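Local coordinates for YerB protein (Bacillus subtilis, PDB 2PSB) that is of unknown function but is a putative membrane-attached lipoprotein that interacts with the DNA helicase PcrA, at residues A[59-64]-A[84-89]; A[35-40]-A[65-70]; A[29-34]-A[158-163]; A[16-21]-A[70-75]; A[250-255]-A[270-275]. All coordinates share one frame; numbering follows the deposited sequence.

Interaction 1: residues A[59-64]-A[84-89]; sequences LAEGQI and SAREYF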
# COMPACT_ATOMS: atom_id res chain seq x y z
N LEU A 59 7.29 -7.41 2.71
CA LEU A 59 7.56 -8.27 3.85
C LEU A 59 7.76 -7.42 5.08
O LEU A 59 8.41 -6.38 5.02
CB LEU A 59 8.82 -9.13 3.63
CG LEU A 59 8.69 -10.32 2.67
CD1 LEU A 59 10.05 -10.93 2.41
CD2 LEU A 59 7.76 -11.35 3.26
N ALA A 60 7.20 -7.86 6.19
CA ALA A 60 7.33 -7.15 7.46
C ALA A 60 7.80 -8.13 8.53
O ALA A 60 9.00 -8.27 8.78
CB ALA A 60 5.99 -6.53 7.85
N GLU A 61 6.85 -8.82 9.15
CA GLU A 61 7.12 -9.79 10.21
C GLU A 61 7.39 -11.20 9.64
O GLU A 61 6.49 -11.85 9.13
CB GLU A 61 5.92 -9.84 11.17
CG GLU A 61 6.15 -10.53 12.51
CD GLU A 61 6.91 -9.67 13.51
OE1 GLU A 61 6.84 -9.98 14.72
OE2 GLU A 61 7.60 -8.71 13.10
N GLY A 62 8.64 -11.65 9.73
CA GLY A 62 8.97 -12.97 9.22
C GLY A 62 8.60 -13.16 7.77
O GLY A 62 9.07 -12.43 6.90
N GLN A 63 7.75 -14.14 7.49
CA GLN A 63 7.33 -14.38 6.12
C GLN A 63 5.95 -13.79 5.87
O GLN A 63 5.28 -14.14 4.90
CB GLN A 63 7.31 -15.89 5.81
CG GLN A 63 7.65 -16.20 4.36
CD GLN A 63 9.08 -15.80 3.99
OE1 GLN A 63 9.37 -15.49 2.84
NE2 GLN A 63 9.97 -15.81 4.97
N ILE A 64 5.53 -12.89 6.75
CA ILE A 64 4.23 -12.24 6.61
C ILE A 64 4.42 -10.86 6.00
O ILE A 64 5.35 -10.13 6.35
CB ILE A 64 3.52 -12.12 7.97
CG1 ILE A 64 3.14 -13.51 8.50
CG2 ILE A 64 2.26 -11.23 7.85
CD1 ILE A 64 1.98 -14.18 7.75
N SER A 84 2.01 -2.33 12.98
CA SER A 84 3.30 -1.67 13.20
C SER A 84 3.93 -1.03 11.99
O SER A 84 3.81 -1.52 10.87
CB SER A 84 4.29 -2.67 13.80
OG SER A 84 3.88 -3.04 15.10
N ALA A 85 4.65 0.07 12.22
CA ALA A 85 5.32 0.79 11.16
C ALA A 85 6.75 0.29 10.95
O ALA A 85 7.40 -0.16 11.90
CB ALA A 85 5.34 2.28 11.48
N ARG A 86 7.22 0.36 9.71
CA ARG A 86 8.56 -0.06 9.34
C ARG A 86 9.19 1.09 8.58
O ARG A 86 8.47 1.89 7.98
CB ARG A 86 8.51 -1.32 8.47
CG ARG A 86 8.10 -2.57 9.24
CD ARG A 86 9.13 -2.91 10.30
NE ARG A 86 8.51 -3.30 11.56
CZ ARG A 86 7.88 -4.45 11.77
NH1 ARG A 86 7.79 -5.34 10.79
NH2 ARG A 86 7.33 -4.70 12.95
N GLU A 87 10.51 1.19 8.60
CA GLU A 87 11.20 2.26 7.90
C GLU A 87 10.75 2.41 6.46
O GLU A 87 10.33 3.50 6.07
CB GLU A 87 12.72 2.05 7.93
CG GLU A 87 13.36 2.44 9.24
CD GLU A 87 13.81 1.25 10.06
OE1 GLU A 87 13.00 0.30 10.24
OE2 GLU A 87 14.96 1.26 10.54
N TYR A 88 10.82 1.34 5.68
CA TYR A 88 10.41 1.40 4.29
C TYR A 88 8.99 1.95 4.10
O TYR A 88 8.70 2.56 3.08
CB TYR A 88 10.57 0.05 3.58
CG TYR A 88 10.29 -1.18 4.41
CD1 TYR A 88 11.30 -1.75 5.20
CD2 TYR A 88 9.05 -1.80 4.38
CE1 TYR A 88 11.06 -2.91 5.93
CE2 TYR A 88 8.80 -2.96 5.11
CZ TYR A 88 9.82 -3.51 5.88
OH TYR A 88 9.61 -4.67 6.59
N PHE A 89 8.12 1.73 5.08
CA PHE A 89 6.76 2.26 4.96
C PHE A 89 6.73 3.78 5.20
O PHE A 89 5.98 4.51 4.55
CB PHE A 89 5.81 1.55 5.94
CG PHE A 89 5.42 0.17 5.50
CD1 PHE A 89 4.89 -0.04 4.23
CD2 PHE A 89 5.59 -0.93 6.35
CE1 PHE A 89 4.53 -1.33 3.81
CE2 PHE A 89 5.23 -2.21 5.94
CZ PHE A 89 4.70 -2.41 4.66

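Interaction 2: residues A[35-40]-A[65-70]; sequences VVVNNH and TRFLAI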
# COMPACT_ATOMS: atom_id res chain seq x y z
N VAL A 35 -2.09 4.51 5.57
CA VAL A 35 -2.30 3.64 6.72
C VAL A 35 -1.56 2.30 6.61
O VAL A 35 -1.63 1.61 5.59
CB VAL A 35 -3.80 3.33 6.92
CG1 VAL A 35 -4.02 2.63 8.24
CG2 VAL A 35 -4.63 4.60 6.83
N VAL A 36 -0.86 1.93 7.67
CA VAL A 36 -0.17 0.64 7.70
C VAL A 36 -1.24 -0.39 8.04
O VAL A 36 -1.80 -0.36 9.13
CB VAL A 36 0.90 0.58 8.76
CG1 VAL A 36 1.36 -0.87 8.94
CG2 VAL A 36 2.07 1.46 8.36
N VAL A 37 -1.52 -1.29 7.11
CA VAL A 37 -2.56 -2.28 7.32
C VAL A 37 -2.06 -3.72 7.46
O VAL A 37 -1.31 -4.25 6.63
CB VAL A 37 -3.61 -2.20 6.18
CG1 VAL A 37 -4.68 -3.27 6.38
CG2 VAL A 37 -4.25 -0.82 6.16
N ASN A 38 -2.51 -4.33 8.56
CA ASN A 38 -2.21 -5.71 8.95
C ASN A 38 -2.56 -6.69 7.82
O ASN A 38 -3.68 -6.68 7.31
CB ASN A 38 -3.05 -6.02 10.19
CG ASN A 38 -2.53 -7.20 11.01
OD1 ASN A 38 -2.95 -7.38 12.17
ND2 ASN A 38 -1.65 -8.00 10.44
N ASN A 39 -1.61 -7.52 7.40
CA ASN A 39 -1.92 -8.50 6.38
C ASN A 39 -1.66 -9.92 6.88
O ASN A 39 -1.41 -10.85 6.10
CB ASN A 39 -1.16 -8.24 5.08
CG ASN A 39 -1.59 -9.18 3.96
OD1 ASN A 39 -2.79 -9.39 3.73
ND2 ASN A 39 -0.63 -9.75 3.26
N HIS A 40 -1.68 -10.08 8.20
CA HIS A 40 -1.50 -11.38 8.81
C HIS A 40 -2.80 -12.10 8.50
O HIS A 40 -3.87 -11.49 8.53
CB HIS A 40 -1.31 -11.26 10.32
CG HIS A 40 -1.21 -12.58 11.02
ND1 HIS A 40 -2.30 -13.40 11.23
CD2 HIS A 40 -0.15 -13.23 11.56
CE1 HIS A 40 -1.91 -14.49 11.86
NE2 HIS A 40 -0.61 -14.41 12.07
N THR A 65 3.53 -10.51 5.07
CA THR A 65 3.60 -9.21 4.41
C THR A 65 2.64 -8.24 5.08
O THR A 65 1.74 -8.63 5.82
CB THR A 65 3.21 -9.28 2.93
OG1 THR A 65 1.90 -9.82 2.82
CG2 THR A 65 4.19 -10.15 2.17
N ARG A 66 2.83 -6.96 4.79
CA ARG A 66 2.00 -5.92 5.37
C ARG A 66 1.76 -4.86 4.30
O ARG A 66 2.58 -4.67 3.41
CB ARG A 66 2.71 -5.31 6.58
CG ARG A 66 1.93 -4.23 7.29
CD ARG A 66 1.99 -4.45 8.79
NE ARG A 66 3.36 -4.55 9.25
CZ ARG A 66 3.74 -5.25 10.32
NH1 ARG A 66 5.02 -5.27 10.67
NH2 ARG A 66 2.86 -5.94 11.02
N PHE A 67 0.63 -4.17 4.42
CA PHE A 67 0.23 -3.14 3.46
C PHE A 67 0.39 -1.71 3.94
O PHE A 67 0.38 -1.42 5.15
CB PHE A 67 -1.25 -3.29 3.12
CG PHE A 67 -1.66 -4.66 2.64
CD1 PHE A 67 -2.98 -5.08 2.79
CD2 PHE A 67 -0.75 -5.51 2.03
CE1 PHE A 67 -3.39 -6.34 2.36
CE2 PHE A 67 -1.14 -6.77 1.59
CZ PHE A 67 -2.47 -7.19 1.76
N LEU A 68 0.52 -0.81 2.97
CA LEU A 68 0.53 0.63 3.21
C LEU A 68 -0.57 1.01 2.22
O LEU A 68 -0.38 0.88 1.01
CB LEU A 68 1.84 1.31 2.81
CG LEU A 68 1.78 2.83 3.08
CD1 LEU A 68 1.69 3.10 4.60
CD2 LEU A 68 2.99 3.51 2.49
N ALA A 69 -1.73 1.40 2.73
CA ALA A 69 -2.85 1.80 1.89
C ALA A 69 -2.92 3.32 1.88
O ALA A 69 -3.16 3.96 2.91
CB ALA A 69 -4.15 1.21 2.42
N ILE A 70 -2.70 3.89 0.69
CA ILE A 70 -2.70 5.33 0.53
C ILE A 70 -4.02 5.81 -0.05
O ILE A 70 -4.38 5.47 -1.18
CB ILE A 70 -1.52 5.75 -0.37
CG1 ILE A 70 -0.22 5.20 0.22
CG2 ILE A 70 -1.48 7.27 -0.54
CD1 ILE A 70 1.03 5.66 -0.50
O HOH W 1 1.25 -7.57 8.59
O HOH W 2 0.64 -12.03 4.39

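Interaction 3: residues A[29-34]-A[158-163]; sequences ERRPVA and GYKLKQ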
# COMPACT_ATOMS: atom_id res chain seq x y z
N GLU A 29 -7.52 19.10 -2.84
CA GLU A 29 -6.71 19.60 -1.75
C GLU A 29 -6.65 18.66 -0.56
O GLU A 29 -5.99 18.96 0.43
CB GLU A 29 -7.22 20.97 -1.32
CG GLU A 29 -6.91 22.05 -2.33
CD GLU A 29 -7.73 23.30 -2.09
OE1 GLU A 29 -8.92 23.32 -2.45
OE2 GLU A 29 -7.17 24.27 -1.52
N ARG A 30 -7.33 17.53 -0.66
CA ARG A 30 -7.33 16.57 0.44
C ARG A 30 -5.97 15.88 0.55
O ARG A 30 -5.54 15.17 -0.36
CB ARG A 30 -8.43 15.53 0.25
CG ARG A 30 -8.65 14.68 1.48
CD ARG A 30 -10.03 14.04 1.44
NE ARG A 30 -10.20 13.26 0.22
CZ ARG A 30 -11.37 12.79 -0.20
NH1 ARG A 30 -12.47 13.03 0.50
NH2 ARG A 30 -11.43 12.09 -1.33
N ARG A 31 -5.30 16.12 1.67
CA ARG A 31 -3.99 15.53 1.92
C ARG A 31 -4.06 14.00 1.98
O ARG A 31 -4.98 13.44 2.57
CB ARG A 31 -3.42 16.06 3.23
CG ARG A 31 -2.02 15.61 3.51
CD ARG A 31 -1.48 16.26 4.75
NE ARG A 31 -0.10 15.85 5.00
CZ ARG A 31 0.58 16.18 6.09
NH1 ARG A 31 0.01 16.93 7.01
NH2 ARG A 31 1.83 15.78 6.24
N PRO A 32 -3.08 13.32 1.37
CA PRO A 32 -3.07 11.85 1.38
C PRO A 32 -2.94 11.31 2.80
O PRO A 32 -2.27 11.91 3.65
CB PRO A 32 -1.83 11.52 0.54
CG PRO A 32 -1.76 12.66 -0.42
CD PRO A 32 -2.02 13.84 0.49
N VAL A 33 -3.60 10.18 3.05
CA VAL A 33 -3.54 9.49 4.34
C VAL A 33 -3.02 8.08 4.03
O VAL A 33 -3.64 7.34 3.27
CB VAL A 33 -4.95 9.40 5.00
CG1 VAL A 33 -4.89 8.59 6.29
CG2 VAL A 33 -5.47 10.82 5.32
N ALA A 34 -1.86 7.75 4.59
CA ALA A 34 -1.21 6.45 4.40
C ALA A 34 -1.34 5.60 5.66
O ALA A 34 -0.75 5.92 6.69
CB ALA A 34 0.27 6.63 4.05
N GLY A 158 -2.33 19.48 15.20
CA GLY A 158 -2.13 20.60 14.30
C GLY A 158 -1.58 20.18 12.95
O GLY A 158 -0.77 20.89 12.35
N TYR A 159 -2.01 19.01 12.49
CA TYR A 159 -1.57 18.49 11.20
C TYR A 159 -2.46 19.09 10.13
O TYR A 159 -3.68 19.16 10.29
CB TYR A 159 -1.70 16.96 11.14
CG TYR A 159 -0.75 16.19 12.03
CD1 TYR A 159 0.50 16.71 12.37
CD2 TYR A 159 -1.08 14.91 12.50
CE1 TYR A 159 1.40 15.98 13.13
CE2 TYR A 159 -0.17 14.17 13.26
CZ TYR A 159 1.07 14.71 13.57
OH TYR A 159 1.99 13.99 14.31
N LYS A 160 -1.85 19.55 9.04
CA LYS A 160 -2.61 20.11 7.94
C LYS A 160 -3.35 18.97 7.25
O LYS A 160 -2.79 17.90 7.00
CB LYS A 160 -1.67 20.81 6.95
CG LYS A 160 -0.28 20.20 6.89
CD LYS A 160 0.72 21.04 7.66
CE LYS A 160 1.89 20.19 8.14
NZ LYS A 160 1.44 19.21 9.17
N LEU A 161 -4.63 19.20 6.95
CA LEU A 161 -5.46 18.20 6.30
C LEU A 161 -5.62 18.47 4.82
O LEU A 161 -6.10 17.63 4.07
CB LEU A 161 -6.84 18.15 6.96
CG LEU A 161 -6.93 17.54 8.36
CD1 LEU A 161 -8.27 17.87 9.00
CD2 LEU A 161 -6.74 16.04 8.26
N LYS A 162 -5.23 19.67 4.40
CA LYS A 162 -5.34 20.03 3.00
C LYS A 162 -4.01 20.44 2.43
O LYS A 162 -3.27 21.20 3.03
CB LYS A 162 -6.34 21.18 2.81
CG LYS A 162 -7.79 20.75 2.89
CD LYS A 162 -8.72 21.85 2.39
CE LYS A 162 -10.17 21.42 2.53
NZ LYS A 162 -10.49 20.17 1.78
N GLN A 163 -3.71 19.89 1.26
CA GLN A 163 -2.49 20.20 0.54
C GLN A 163 -2.63 19.56 -0.82
O GLN A 163 -3.39 18.61 -1.00
CB GLN A 163 -1.25 19.66 1.25
CG GLN A 163 -1.13 18.16 1.30
CD GLN A 163 0.28 17.71 1.67
OE1 GLN A 163 0.88 18.21 2.63
NE2 GLN A 163 0.81 16.73 0.92
O HOH W 3 -6.97 14.72 4.48

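Interaction 4: residues A[16-21]-A[70-75]; sequences APLTGL and IFQSQM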
# COMPACT_ATOMS: atom_id res chain seq x y z
N ALA A 16 -7.94 13.18 -10.17
CA ALA A 16 -7.31 12.89 -8.88
C ALA A 16 -5.84 12.55 -9.13
O ALA A 16 -5.51 11.82 -10.06
CB ALA A 16 -8.02 11.73 -8.20
N PRO A 17 -4.94 13.09 -8.29
CA PRO A 17 -3.49 12.90 -8.36
C PRO A 17 -3.02 11.44 -8.39
O PRO A 17 -2.18 11.07 -9.20
CB PRO A 17 -2.98 13.60 -7.10
CG PRO A 17 -4.09 14.52 -6.70
CD PRO A 17 -5.31 13.75 -7.03
N LEU A 18 -3.57 10.64 -7.50
CA LEU A 18 -3.14 9.26 -7.38
C LEU A 18 -3.93 8.21 -8.15
O LEU A 18 -3.60 7.03 -8.10
CB LEU A 18 -3.08 8.90 -5.89
CG LEU A 18 -2.26 9.93 -5.09
CD1 LEU A 18 -2.01 9.40 -3.69
CD2 LEU A 18 -0.92 10.22 -5.80
N THR A 19 -4.95 8.65 -8.88
CA THR A 19 -5.76 7.71 -9.64
C THR A 19 -5.91 8.12 -11.11
O THR A 19 -6.09 7.27 -11.99
CB THR A 19 -7.15 7.58 -9.02
OG1 THR A 19 -7.80 6.43 -9.57
CG2 THR A 19 -7.98 8.80 -9.33
N GLY A 20 -5.85 9.42 -11.37
CA GLY A 20 -5.98 9.89 -12.74
C GLY A 20 -7.43 9.98 -13.18
O GLY A 20 -7.71 10.36 -14.32
N LEU A 21 -8.35 9.61 -12.29
CA LEU A 21 -9.78 9.67 -12.57
C LEU A 21 -10.30 11.04 -12.17
O LEU A 21 -9.77 11.67 -11.26
CB LEU A 21 -10.52 8.59 -11.77
CG LEU A 21 -10.69 7.17 -12.32
CD1 LEU A 21 -9.72 6.86 -13.42
CD2 LEU A 21 -10.52 6.19 -11.17
N ILE A 70 -2.70 3.89 0.69
CA ILE A 70 -2.70 5.33 0.53
C ILE A 70 -4.02 5.81 -0.05
O ILE A 70 -4.38 5.47 -1.18
CB ILE A 70 -1.52 5.75 -0.37
CG1 ILE A 70 -0.22 5.20 0.22
CG2 ILE A 70 -1.48 7.27 -0.54
CD1 ILE A 70 1.03 5.66 -0.50
N PHE A 71 -4.73 6.60 0.75
CA PHE A 71 -6.02 7.18 0.39
C PHE A 71 -5.86 8.66 0.07
O PHE A 71 -5.09 9.36 0.72
CB PHE A 71 -7.03 7.05 1.53
CG PHE A 71 -7.17 5.67 2.09
CD1 PHE A 71 -6.24 5.17 2.99
CD2 PHE A 71 -8.24 4.86 1.71
CE1 PHE A 71 -6.37 3.90 3.52
CE2 PHE A 71 -8.39 3.59 2.23
CZ PHE A 71 -7.46 3.10 3.13
N GLN A 72 -6.60 9.12 -0.93
CA GLN A 72 -6.58 10.52 -1.34
C GLN A 72 -7.87 10.86 -2.06
O GLN A 72 -8.59 11.76 -1.63
CB GLN A 72 -5.38 10.79 -2.24
CG GLN A 72 -5.07 12.26 -2.49
CD GLN A 72 -6.14 12.98 -3.31
OE1 GLN A 72 -6.59 12.47 -4.34
NE2 GLN A 72 -6.52 14.17 -2.87
N SER A 73 -8.17 10.15 -3.15
CA SER A 73 -9.39 10.42 -3.92
C SER A 73 -10.63 9.86 -3.25
O SER A 73 -11.75 10.24 -3.59
CB SER A 73 -9.30 9.79 -5.32
OG SER A 73 -9.69 8.43 -5.25
N GLN A 74 -10.43 8.94 -2.32
CA GLN A 74 -11.53 8.32 -1.59
C GLN A 74 -11.10 8.04 -0.17
O GLN A 74 -10.11 7.33 0.06
CB GLN A 74 -11.93 6.98 -2.23
CG GLN A 74 -12.64 7.08 -3.56
CD GLN A 74 -13.19 5.73 -3.99
OE1 GLN A 74 -12.45 4.75 -4.08
NE2 GLN A 74 -14.49 5.68 -4.26
N MSE A 75 -11.84 8.59 0.78
CA MSE A 75 -11.52 8.38 2.18
C MSE A 75 -12.38 7.24 2.70
O MSE A 75 -13.56 7.14 2.35
CB MSE A 75 -11.78 9.65 2.99
CG MSE A 75 -10.77 10.76 2.75
SE MSE A 75 -8.94 10.22 3.10
CE MSE A 75 -8.07 11.00 1.57
O HOH W 4 -6.05 10.48 -5.88

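Interaction 5: residues A[250-255]-A[270-275]; sequences DLESGG and WKQVNG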
# COMPACT_ATOMS: atom_id res chain seq x y z
N ASP A 250 16.12 -1.63 0.56
CA ASP A 250 16.73 -0.54 -0.17
C ASP A 250 15.79 -0.09 -1.28
O ASP A 250 15.66 -0.76 -2.30
CB ASP A 250 18.07 -0.98 -0.76
CG ASP A 250 18.79 0.15 -1.48
OD1 ASP A 250 19.93 -0.07 -1.93
OD2 ASP A 250 18.21 1.25 -1.59
N LEU A 251 15.14 1.05 -1.06
CA LEU A 251 14.20 1.62 -2.02
C LEU A 251 14.79 2.82 -2.73
O LEU A 251 14.05 3.65 -3.25
CB LEU A 251 12.92 2.05 -1.31
CG LEU A 251 12.03 0.95 -0.74
CD1 LEU A 251 10.87 1.58 0.01
CD2 LEU A 251 11.54 0.08 -1.88
N GLU A 252 16.11 2.91 -2.77
CA GLU A 252 16.76 4.05 -3.40
C GLU A 252 17.71 3.66 -4.53
O GLU A 252 17.87 4.40 -5.50
CB GLU A 252 17.50 4.85 -2.33
CG GLU A 252 17.74 6.30 -2.68
CD GLU A 252 18.17 7.11 -1.47
OE1 GLU A 252 18.33 8.34 -1.58
OE2 GLU A 252 18.36 6.49 -0.39
N SER A 253 18.31 2.48 -4.42
CA SER A 253 19.26 1.99 -5.42
C SER A 253 18.65 1.71 -6.79
O SER A 253 19.38 1.54 -7.76
CB SER A 253 19.95 0.72 -4.90
OG SER A 253 20.87 0.20 -5.85
N GLY A 254 17.32 1.67 -6.86
CA GLY A 254 16.67 1.38 -8.13
C GLY A 254 16.82 -0.10 -8.44
O GLY A 254 17.46 -0.82 -7.69
N GLY A 255 16.23 -0.55 -9.53
CA GLY A 255 16.33 -1.96 -9.86
C GLY A 255 15.34 -2.38 -10.92
O GLY A 255 14.89 -1.55 -11.71
N TRP A 270 13.09 0.35 -12.29
CA TRP A 270 12.45 1.34 -11.44
C TRP A 270 13.52 2.18 -10.74
O TRP A 270 14.56 1.66 -10.33
CB TRP A 270 11.54 0.68 -10.40
CG TRP A 270 12.27 -0.17 -9.39
CD1 TRP A 270 12.49 -1.51 -9.46
CD2 TRP A 270 12.90 0.28 -8.19
NE1 TRP A 270 13.23 -1.93 -8.38
CE2 TRP A 270 13.49 -0.85 -7.59
CE3 TRP A 270 13.03 1.53 -7.56
CZ2 TRP A 270 14.21 -0.76 -6.38
CZ3 TRP A 270 13.74 1.61 -6.36
CH2 TRP A 270 14.32 0.47 -5.79
N LYS A 271 13.25 3.47 -10.64
CA LYS A 271 14.15 4.38 -9.97
C LYS A 271 13.30 5.11 -8.95
O LYS A 271 12.06 5.12 -9.05
CB LYS A 271 14.72 5.42 -10.94
CG LYS A 271 15.77 4.94 -11.93
CD LYS A 271 16.19 6.11 -12.84
CE LYS A 271 17.07 5.67 -14.01
NZ LYS A 271 18.43 5.22 -13.60
N GLN A 272 13.95 5.72 -7.96
CA GLN A 272 13.22 6.49 -6.98
C GLN A 272 13.31 7.92 -7.46
O GLN A 272 14.39 8.40 -7.77
CB GLN A 272 13.86 6.39 -5.60
CG GLN A 272 12.97 6.98 -4.51
CD GLN A 272 13.67 7.08 -3.17
OE1 GLN A 272 14.32 8.08 -2.86
NE2 GLN A 272 13.56 6.02 -2.37
N VAL A 273 12.16 8.58 -7.55
CA VAL A 273 12.11 9.97 -7.98
C VAL A 273 11.24 10.70 -6.96
O VAL A 273 10.03 10.48 -6.89
CB VAL A 273 11.49 10.11 -9.38
CG1 VAL A 273 11.59 11.55 -9.84
CG2 VAL A 273 12.21 9.19 -10.35
N ASN A 274 11.88 11.54 -6.16
CA ASN A 274 11.19 12.30 -5.13
C ASN A 274 10.37 11.43 -4.18
O ASN A 274 9.18 11.69 -3.97
CB ASN A 274 10.30 13.36 -5.76
CG ASN A 274 11.10 14.38 -6.56
OD1 ASN A 274 12.14 14.85 -6.10
ND2 ASN A 274 10.61 14.72 -7.75
N GLY A 275 11.00 10.40 -3.63
CA GLY A 275 10.34 9.50 -2.69
C GLY A 275 9.36 8.51 -3.28
O GLY A 275 8.65 7.82 -2.54
O HOH W 5 16.82 5.19 -7.75
O HOH W 6 15.18 5.46 0.19

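Interaction 1: residues A[59-64]-A[84-89]
Tyr88 reaches across to the backbone of Leu59, its OH giving Leu59 O a weak hydrogen bond at 2.6 Å. The carbonyl oxygen meets the ring obliquely, and the hydroxyl also lies 3.5 Å from Ala60 CA. Next to it, Arg86 NH1 sits 3.6 Å from Ala60 CB, with Ala60 C and Glu61 N near the guanidinium plane at its edge. Glu61 OE2 stays 4.0 Å from Arg86 NH2, too far for a salt bridge, although the carboxylate and guanidinium planes are only 26° apart; the charges probably still attract.

The second shell sets these groups in place. Arg86 CB lies 3.6 Å above the Tyr88 ring, toward its rim, while Tyr88 CD2 stands 4.0 Å above the centre of the Phe89 ring. Bends at chi2 and chi3 turn the Arg86 chain so that NH1 comes beside Ala60 and Glu61. An alanine at Tyr88 would probably leave Leu59 O without its hydroxyl mate and open a gap between Arg86 CB and the Phe89 ring. Arg66 adds a like charge close to Arg86.

Arg86 is the N-cap residue of helix 87-94. Facing it is the tip of the beta hairpin 54-59/65-71, where the type II' turn from Glu61 to Ile64 overlaps a classic bulge, Ala60 and Glu61 both facing Ile64.

Interaction 2: residues A[35-40]-A[65-70]
Asn39 overlaps the Phe67 ring: its CB lies 3.8 Å from the ring centroid and 15° off the normal, a CH-pi contact over the face. The amide follows the same surface, its plane stacked at 30° to the ring, with OD1 3.0 Å from Phe67 CZ. Asn39 CG, anti to the backbone N (chi1 -174°), is thereby set 3.1 Å from Phe67 CZ. Asn39 and Thr65 run side by side in the same direction, and Asn39 ND2 donates to Thr65 OG1 at 2.6 Å, the hydroxyl lying in the amide plane. That hydroxyl is also hydrogen-bonded to Glu57 OE1 and accepts a hydrogen bond from a water that donates to Asn39 O as well. A second water accepts from Asn39 N and donates to Thr65 O, bridging the two backbones.

Strands 33-37 and 65-71 are antiparallel neighbours, with Val35-Ala69 and Val37-Phe67 as hydrogen-bonded pairs and Val36-Leu68 as the non-hydrogen-bonded pair between them. Val37 N to Phe67 O is 2.7 Å.

On the face bearing Val37 and Phe67, their CB atoms are 4.0 Å apart, and the Phe67 ring meets Trp294 edge-to-face. On the other face Val36 CG1 rests 3.6 Å from Arg66 CD, while Val36 CG2 approaches Leu68 CD1 at 4.1 Å.

Interaction 3: residues A[29-34]-A[158-163]
Arg31 crosses both Lys160 and Gln163 obliquely, meeting one at the guanidinium edge and the other over a face. Its chain is extended from CG to NE, with CG anti to the backbone N (chi1 -175°), and this carries the guanidinium out to Lys160. The Gln163 amide lies over one guanidinium face, the two planes only 12° apart, while the aliphatic parts touch where Arg31 CG comes within 3.5 Å of Gln163 CG.

At the edge, Arg31 NH1 donates to Lys160 O at 3.0 Å, almost straight (170° at the hydrogen), in the guanidinium plane and on a carbonyl lone pair. The same NH1 lies 3.3 Å from Lys160 CG and 3.5 Å from Lys160 NZ, a pairing of like charges. Asp119 OD2, which makes salt bridges to both Arg31 NH2 and Lys160 NZ, would be expected to offset that repulsion. Arg31 NE is hydrogen-bonded to Asp97 O, which further fixes the rotation of the group.

In the backbone, Arg31 N donates to Leu161 O at 2.9 Å. A water donates to both Arg31 O and Leu161 O, and Arg30 and Lys162 form a single bridge.

Segment 29-34 leads into strand 33-37; the other segment leaves helix 147-157. Leu161 touches Ala154 of that helix and Ile99 of strand 99-102, whose backbone bonds to Pro32 and Ala34, while Tyr159 OH is hydrogen-bonded to Tyr120 O on strand 120-122.

Interaction 4: residues A[16-21]-A[70-75]
This is buried side-chain packing of a loop near the chain's modelled start against the end of strand 65-71, with no direct hydrogen bond between 16-21 and 70-75. Leu18 carries the apolar part: its CD1 lies 3.8 Å from Ile70 CG2 and 3.9 Å from Gln72 CB, and the leucine crosses both side chains at about a right angle. One methyl thus meets both residues. The Leu18 side chain also touches Ile54, Phe96 and Leu168.

Gln72 supplies the polar part. Its CG is anti to the backbone N (chi1 -168°) and the chain then bends at chi2 (-68°). Gln72 OE1 comes 3.2 Å from Pro17 CD, the proline ring and the glutamine crossing at about a right angle. A water donates to Gln72 OE1 at 2.6 Å and accepts from Leu18 N at 3.0 Å, satisfying both buried groups. Gln72 NE2 is hydrogen-bonded to Val27 O, so both ends of the amide are held.

Further along, Ala16 CB meets Ser73 CB at 3.7 Å. Ser73 OG is hydrogen-bonded to Asp53 OD1.

Bonds within the loop contribute to its shape, alongside backbone hydrogen bonds from Pro17 to Leu168 and Thr19 to Gly291. Gly20, at a positive phi (81°) that suits glycine, gives its N to Ala16 O at 2.8 Å. This closes an alpha turn, packed on the end of strand 65-71 through apolar contacts and one bridging water.

Interaction 5: residues A[250-255]-A[270-275]
A glycine pair lying on a tryptophan face marks the open end of the antiparallel hairpin formed by strands 255-261 and 264-273. Gly254 CA stands 3.4 Å from the centroid of the Trp270 six-membered ring, 13° off its normal, and Gly255 CA lies 3.9 Å from that of the five-membered ring; both are CH-pi contacts. A CB on Gly254 would collide with Trp270 O. Gly255 and Trp270 form a hydrogen-bonded pair, Gly255 N to Trp270 O at 2.9 Å and Trp270 N to Gly255 O at 2.7 Å.

Trp270 NE1 is hydrogen-bonded to Glu235 O. An alanine at Trp270 would probably open a gap under the two glycines and leave Glu235 O without its indole donor.

Gln272 extends to Leu251 O, its NE2 making a weak, bent bond of 2.6 Å, and a water joins Glu252 O to Gln272 N. The turn is shaped by Asp250, whose OD2 accepts from Glu252 N (2.9 Å) and Ser253 N (3.1 Å), an Asx turn extended to an Asx motif.

Around the contact, Trp270 packs on Phe232 and Val234 of strand 230-240 and Ile277 of strand 276-281, while Leu251 touches Tyr88 and Leu92 of helix 87-94.

Interactions 1 to 4 belong to the N-terminal DUF3048 region, interaction 5 to the C-terminal one. The antiparallel pair of strands 33-37 and 65-71 ties the first four together: interaction 2 lies on it, its centre about 6 Å from that of the chain, interactions 3 and 4 at one end, with centres about 12 Å apart, and interaction 1 at the other, its centre about 24 Å from each of theirs. Interactions 2 and 4 share Ile70. Along the chain, interaction 2 falls within the spans of both 3 and 4, interaction 1 alternates with 2 and 4, and interaction 5 follows all. Tyr88 O lies 3.9 Å from Leu251 CD1, so helix 87-94 is one place where the two regions touch.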